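Local coordinates for DegV domain-containing protein spr0652 (Streptococcus pneumoniae, PDB 6CNG), which binds a long-chain fatty acid, here linoleic acid, and may take part in fatty acid transport or metabolism as the FakB3 protein of fatty acid kinase, at residues Asp89-Ala94 and Ser111-Ser116; Glu220-Ala225 and Tyr236-Lys241. All blocks are in the same frame, centred on the assembly; numbering follows the deposited sequence. Where two conformers were deposited one is given.

Contact 1 joins helices 88-95 and 113-127, which touch the sheet that holds strands 43-54 and 100-105. Contact 2 joins edge strand 219-226 of the other sheet to helix 228-242. The two lie on opposite sides of the chain's centre. Their centres are 33 Å apart, and their nearest atoms are about 14 Å apart, so they do not touch. Contact 1 reaches the ligand itself: Ser111 binds the carboxylate of linoleic acid. The side chain of Ser83, which by similarity also binds a fatty acid, is about 10 Å from that of Ser113. Contact 2 is remote from the annotated sites. The Leu222 side chain is about 11 Å from linoleic acid and about 13 Å from the sodium ion.

Contact 1: residues Asp89-Ala94 and Ser111-Ser116; sequences DDYLRA and SGSHNS. With EIC (linoleic acid), chain C.
A short hydrogen bond runs from Tyr91 to Ser113 in a buried place, with 2.5 Å between Tyr91 OH and Ser113 OG. Tyr91 gives the proton. Ser113 OG lies in the plane of the ring, at its hydroxyl end. Ser113 OG also bonds to Asp28 OD2, so the serine hydroxyl links the phenol to a carboxylate. This would probably polarise the phenol O-H and favour the short distance. Ser113 has OG opposite its backbone N (chi1 -175°), which brings OG to the hydroxyl of Tyr91.

The flank of the Tyr91 ring runs along the first turn of the other helix. Tyr91 CD2 is 3.8 Å from Ser116 C. CE2 of Tyr91 meets Ser116 CB at 3.9 Å, edge on. Ser113 O lies nearer, 3.4 Å from Tyr91 CE2, and approaches the ring obliquely. Leu103 and Thr105 of strand 100-105, and Ala117 and Ala120 of helix 113-127, also pack on this tyrosine.

The second segment opens the helix of a beta-alpha-beta crossover: strand 100-105, helix 113-127, then strand 132-137 parallel to the first. Helix 88-95 carries Tyr91 and comes just before this unit in the chain. Gly112 is the N-cap of helix 113-127, and Gly112 O accepts from Ser116 N at 3.0 Å.

Before the cap, Ser111 forms an ST turn. Ser111 OG accepts from Ser113 N at 3.0 Å, with an N-H...O angle of 154°. The same Ser111 OG donates to O1 of linoleic acid at 2.9 Å. Both bonds fix the hydroxyl, and one of them ties the fatty acid head group to the start of the helix. The positive end of the helix may help to stabilise the carboxylate.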
loop_
_atom_site.group_PDB
_atom_site.type_symbol
_atom_site.label_atom_id
_atom_site.label_comp_id
_atom_site.label_asym_id
_atom_site.label_seq_id
_atom_site.Cartn_x
_atom_site.Cartn_y
_atom_site.Cartn_z
ATOM N N ASP A 89 -13.882 11.949 10.121
ATOM C CA ASP A 89 -14.725 11.257 11.082
ATOM C C ASP A 89 -14.467 9.763 11.068
ATOM O O ASP A 89 -14.508 9.114 12.111
ATOM C CB ASP A 89 -16.171 11.537 10.735
ATOM C CG ASP A 89 -17.091 10.923 11.694
ATOM O OD1 ASP A 89 -17.037 11.327 12.872
ATOM O OD2 ASP A 89 -17.850 10.023 11.289
ATOM N N ASP A 90 -14.222 9.194 9.898
ATOM C CA ASP A 90 -13.869 7.785 9.820
ATOM C C ASP A 90 -12.611 7.496 10.630
ATOM O O ASP A 90 -12.503 6.450 11.278
ATOM C CB ASP A 90 -13.640 7.403 8.364
ATOM C CG ASP A 90 -14.894 7.535 7.520
ATOM O OD1 ASP A 90 -15.954 7.850 8.080
ATOM O OD2 ASP A 90 -14.815 7.335 6.291
ATOM N N TYR A 91 -11.652 8.421 10.611
ATOM C CA TYR A 91 -10.444 8.260 11.406
ATOM C C TYR A 91 -10.753 8.426 12.890
ATOM O O TYR A 91 -10.279 7.647 13.720
ATOM C CB TYR A 91 -9.384 9.253 10.907
ATOM C CG TYR A 91 -8.694 8.815 9.629
ATOM C CD1 TYR A 91 -8.135 7.569 9.543
ATOM C CD2 TYR A 91 -8.599 9.638 8.518
ATOM C CE1 TYR A 91 -7.519 7.145 8.409
ATOM C CE2 TYR A 91 -7.970 9.221 7.379
ATOM C CZ TYR A 91 -7.435 7.970 7.329
ATOM O OH TYR A 91 -6.798 7.480 6.225
ATOM N N LEU A 92 -11.591 9.398 13.243
ATOM C CA LEU A 92 -11.927 9.612 14.650
ATOM C C LEU A 92 -12.543 8.373 15.282
ATOM O O LEU A 92 -12.218 8.031 16.424
ATOM C CB LEU A 92 -12.914 10.771 14.792
ATOM C CG LEU A 92 -12.453 12.176 14.499
ATOM C CD1 LEU A 92 -13.666 13.086 14.606
ATOM C CD2 LEU A 92 -11.373 12.591 15.439
ATOM N N ARG A 93 -13.461 7.717 14.573
ATOM C CA ARG A 93 -14.049 6.481 15.068
ATOM C C ARG A 93 -12.981 5.457 15.384
ATOM O O ARG A 93 -13.069 4.734 16.383
ATOM C CB ARG A 93 -14.946 5.876 13.994
ATOM C CG ARG A 93 -16.278 6.528 13.780
ATOM C CD ARG A 93 -17.281 5.510 13.202
ATOM N NE ARG A 93 -16.667 4.426 12.415
ATOM C CZ ARG A 93 -16.451 3.182 12.850
ATOM N NH1 ARG A 93 -16.781 2.809 14.088
ATOM N NH2 ARG A 93 -15.897 2.294 12.031
ATOM N N ALA A 94 -12.015 5.323 14.499
ATOM C CA ALA A 94 -10.997 4.296 14.626
ATOM C C ALA A 94 -10.075 4.531 15.813
ATOM O O ALA A 94 -9.463 3.585 16.305
ATOM C CB ALA A 94 -10.197 4.240 13.336
ATOM N N SER A 111 -3.669 11.022 -2.759
ATOM C CA SER A 111 -4.931 10.845 -2.072
ATOM C C SER A 111 -4.970 11.772 -0.871
ATOM O O SER A 111 -3.946 12.060 -0.253
ATOM C CB SER A 111 -5.140 9.409 -1.597
ATOM O OG SER A 111 -6.180 9.335 -0.625
ATOM N N GLY A 112 -6.177 12.228 -0.553
ATOM C CA GLY A 112 -6.402 13.050 0.608
ATOM C C GLY A 112 -6.534 12.289 1.904
ATOM O O GLY A 112 -6.912 12.856 2.930
ATOM N N SER A 113 -6.227 11.002 1.883
ATOM C CA SER A 113 -6.310 10.207 3.097
ATOM C C SER A 113 -5.455 10.817 4.198
ATOM O O SER A 113 -5.897 10.967 5.340
ATOM C CB SER A 113 -5.864 8.779 2.777
ATOM O OG SER A 113 -6.029 7.938 3.888
ATOM N N HIS A 114 -4.225 11.168 3.868
ATOM C CA HIS A 114 -3.336 11.714 4.869
ATOM C C HIS A 114 -3.833 13.051 5.384
ATOM O O HIS A 114 -3.709 13.336 6.570
ATOM C CB HIS A 114 -1.958 11.852 4.264
ATOM C CG HIS A 114 -0.958 12.419 5.200
ATOM N ND1 HIS A 114 -0.494 13.709 5.097
ATOM C CD2 HIS A 114 -0.343 11.880 6.272
ATOM C CE1 HIS A 114 0.361 13.945 6.072
ATOM N NE2 HIS A 114 0.474 12.849 6.797
ATOM N N ASN A 115 -4.385 13.888 4.511
ATOM C CA ASN A 115 -4.919 15.175 4.952
ATOM C C ASN A 115 -6.034 14.979 5.967
ATOM O O ASN A 115 -6.078 15.668 6.984
ATOM C CB ASN A 115 -5.398 15.970 3.733
ATOM C CG ASN A 115 -5.938 17.353 4.089
ATOM O OD1 ASN A 115 -7.127 17.535 4.298
ATOM N ND2 ASN A 115 -5.065 18.324 4.124
ATOM N N SER A 116 -6.948 14.036 5.714
ATOM C CA SER A 116 -7.996 13.740 6.686
ATOM C C SER A 116 -7.410 13.199 7.976
ATOM O O SER A 116 -7.911 13.497 9.064
ATOM C CB SER A 116 -8.972 12.721 6.115
ATOM O OG SER A 116 -9.842 13.342 5.210
HETATM C C1 EIC C . -8.480 8.396 -3.390
HETATM C C2 EIC C . -7.489 7.242 -3.488
HETATM C C3 EIC C . -6.497 7.380 -4.620
HETATM C C4 EIC C . -5.366 6.387 -4.491
HETATM C C5 EIC C . -4.314 6.584 -5.561
HETATM C C6 EIC C . -3.115 5.661 -5.366
HETATM C C7 EIC C . -3.387 4.205 -5.769
HETATM C C8 EIC C . -2.219 3.309 -5.400
HETATM C C9 EIC C . -2.611 1.884 -5.710
HETATM C C10 EIC C . -2.269 1.309 -6.842
HETATM C C11 EIC C . -1.479 2.030 -7.927
HETATM C C12 EIC C . -0.380 1.058 -8.336
HETATM C C13 EIC C . 0.897 1.365 -8.421
HETATM C C14 EIC C . 1.418 2.760 -8.148
HETATM C C15 EIC C . 1.716 2.972 -6.666
HETATM C C16 EIC C . 2.262 4.376 -6.455
HETATM C C17 EIC C . 2.421 4.694 -4.997
HETATM C C18 EIC C . 2.923 6.112 -4.843
HETATM O O1 EIC C . -8.325 9.320 -2.546
HETATM O O2 EIC C . -9.464 8.419 -4.170
#

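Contact 2: residues Glu220-Ala225 and Tyr236-Lys241; sequences ELLQKA and YDELVK
A water joins Gln223 of the strand to Asp237 of the helix. It donates to Gln223 OE1 at 2.8 Å and, weakly, to Asp237 OD2. The other end of the amide meets Glu238. The Gln223 NE2 to Glu238 OE2 distance is 2.3 Å, too short for an ordinary hydrogen bond, so its exact length is doubtful. The amide and carboxylate planes are turned 78° apart. Lys241 NZ forms a salt bridge with Glu238 OE2 at 3.4 Å, one turn along the helix, and its hydrogen bond is weak. The glutamate chain bends at chi2 (-60°), while the glutamine extends from the strand to meet it. Leu222 CD1 lies 3.8 Å from Glu238 OE1.

Leu222 and Gln223 form a classic beta bulge opposite Val210, and both point toward the helix. Strand 219-226 is the outermost of its sheet within this chain, next to strand 207-213. Helix 228-242 follows it and packs back on the sheet. The axes of segments 220-225 and 236-241 run 141° apart, nearer antiparallel than parallel. Leu222, Glu238 and Leu239 all touch Leu179 of strand 176-182.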
loop_
_atom_site.group_PDB
_atom_site.type_symbol
_atom_site.label_atom_id
_atom_site.label_comp_id
_atom_site.label_asym_id
_atom_site.label_seq_id
_atom_site.Cartn_x
_atom_site.Cartn_y
_atom_site.Cartn_z
ATOM N N GLU A 220 6.567 6.909 -10.761
ATOM C CA GLU A 220 7.734 7.240 -11.558
ATOM C C GLU A 220 8.150 6.041 -12.386
ATOM O O GLU A 220 8.357 4.948 -11.852
ATOM C CB GLU A 220 8.895 7.709 -10.676
ATOM C CG GLU A 220 10.208 7.940 -11.450
ATOM C CD GLU A 220 11.118 9.042 -10.875
ATOM O OE1 GLU A 220 10.644 9.920 -10.110
ATOM O OE2 GLU A 220 12.328 9.032 -11.210
ATOM N N LEU A 221 8.300 6.257 -13.672
ATOM C CA LEU A 221 8.647 5.193 -14.582
ATOM C C LEU A 221 10.116 4.836 -14.476
ATOM O O LEU A 221 10.978 5.697 -14.294
ATOM C CB LEU A 221 8.356 5.659 -15.995
ATOM C CG LEU A 221 8.635 4.659 -17.089
ATOM C CD1 LEU A 221 7.823 3.428 -16.931
ATOM C CD2 LEU A 221 8.351 5.346 -18.395
ATOM N N LEU A 222 10.393 3.548 -14.644
ATOM C CA LEU A 222 11.741 3.021 -14.584
ATOM C C LEU A 222 12.071 2.208 -15.820
ATOM O O LEU A 222 13.171 2.306 -16.369
ATOM C CB LEU A 222 11.915 2.096 -13.388
ATOM C CG LEU A 222 11.806 2.701 -12.003
ATOM C CD1 LEU A 222 12.011 1.626 -11.000
ATOM C CD2 LEU A 222 12.773 3.815 -11.781
ATOM N N GLN A 223 11.154 1.351 -16.228
ATOM C CA GLN A 223 11.363 0.515 -17.393
ATOM C C GLN A 223 10.015 0.222 -18.012
ATOM O O GLN A 223 8.989 0.197 -17.334
ATOM C CB GLN A 223 12.056 -0.828 -17.094
ATOM C CG GLN A 223 13.520 -0.735 -16.731
ATOM C CD GLN A 223 14.194 -2.092 -16.713
ATOM O OE1 GLN A 223 13.832 -2.987 -17.487
ATOM N NE2 GLN A 223 15.175 -2.256 -15.822
ATOM N N LYS A 224 10.028 0.056 -19.313
ATOM C CA LYS A 224 8.929 -0.558 -20.036
ATOM C C LYS A 224 9.406 -1.961 -20.368
ATOM O O LYS A 224 10.530 -2.135 -20.844
ATOM C CB LYS A 224 8.636 0.247 -21.299
ATOM C CG LYS A 224 8.494 1.768 -21.068
ATOM C CD LYS A 224 8.493 2.590 -22.373
ATOM C CE LYS A 224 9.071 4.002 -22.197
ATOM N NZ LYS A 224 8.057 5.068 -21.861
ATOM N N ALA A 225 8.610 -2.962 -20.037
ATOM C CA ALA A 225 8.977 -4.341 -20.330
ATOM C C ALA A 225 7.916 -4.940 -21.229
ATOM O O ALA A 225 6.727 -4.866 -20.911
ATOM C CB ALA A 225 9.083 -5.169 -19.061
ATOM N N TYR A 236 13.357 -7.864 -11.017
ATOM C CA TYR A 236 14.521 -8.376 -10.311
ATOM C C TYR A 236 15.697 -7.428 -10.452
ATOM O O TYR A 236 16.358 -7.108 -9.469
ATOM C CB TYR A 236 14.866 -9.735 -10.909
ATOM C CG TYR A 236 16.159 -10.365 -10.474
ATOM C CD1 TYR A 236 16.187 -11.239 -9.412
ATOM C CD2 TYR A 236 17.337 -10.132 -11.153
ATOM C CE1 TYR A 236 17.367 -11.841 -9.015
ATOM C CE2 TYR A 236 18.513 -10.733 -10.767
ATOM C CZ TYR A 236 18.514 -11.587 -9.688
ATOM O OH TYR A 236 19.645 -12.225 -9.266
ATOM N N ASP A 237 15.981 -6.979 -11.674
ATOM C CA ASP A 237 17.085 -6.053 -11.885
ATOM C C ASP A 237 16.878 -4.779 -11.089
ATOM O O ASP A 237 17.801 -4.274 -10.456
ATOM C CB ASP A 237 17.191 -5.709 -13.364
ATOM C CG ASP A 237 17.656 -6.870 -14.210
ATOM O OD1 ASP A 237 18.303 -7.784 -13.693
ATOM O OD2 ASP A 237 17.403 -6.859 -15.425
ATOM N N GLU A 238 15.679 -4.240 -11.103
ATOM C CA GLU A 238 15.461 -2.994 -10.382
ATOM C C GLU A 238 15.609 -3.200 -8.891
ATOM O O GLU A 238 16.050 -2.304 -8.182
ATOM C CB GLU A 238 14.083 -2.387 -10.691
ATOM C CG GLU A 238 13.840 -1.950 -12.161
ATOM C CD GLU A 238 14.802 -0.882 -12.707
ATOM O OE1 GLU A 238 15.310 -0.033 -11.939
ATOM O OE2 GLU A 238 15.043 -0.918 -13.921
ATOM N N LEU A 239 15.240 -4.370 -8.399
ATOM C CA LEU A 239 15.445 -4.644 -6.989
ATOM C C LEU A 239 16.930 -4.630 -6.653
ATOM O O LEU A 239 17.360 -4.032 -5.665
ATOM C CB LEU A 239 14.874 -6.012 -6.674
ATOM C CG LEU A 239 13.480 -6.147 -6.105
ATOM C CD1 LEU A 239 13.190 -7.610 -6.066
ATOM C CD2 LEU A 239 13.383 -5.550 -4.736
ATOM N N VAL A 240 17.723 -5.327 -7.445
ATOM C CA VAL A 240 19.162 -5.317 -7.232
ATOM C C VAL A 240 19.708 -3.890 -7.285
ATOM O O VAL A 240 20.457 -3.466 -6.394
ATOM C CB VAL A 240 19.841 -6.255 -8.248
ATOM C CG1 VAL A 240 21.377 -6.252 -8.081
ATOM C CG2 VAL A 240 19.263 -7.643 -8.114
ATOM N N LYS A 241 19.350 -3.133 -8.334
ATOM C CA LYS A 241 19.891 -1.795 -8.527
ATOM C C LYS A 241 19.558 -0.904 -7.344
ATOM O O LYS A 241 20.349 -0.033 -6.972
ATOM C CB LYS A 241 19.311 -1.161 -9.795
ATOM C CG LYS A 241 19.743 -1.805 -11.061
ATOM C CD LYS A 241 18.796 -1.545 -12.217
ATOM C CE LYS A 241 18.828 -0.119 -12.663
ATOM N NZ LYS A 241 18.252 0.039 -14.047
HETATM O O HOH W 1 15.485 -5.234 -17.606
#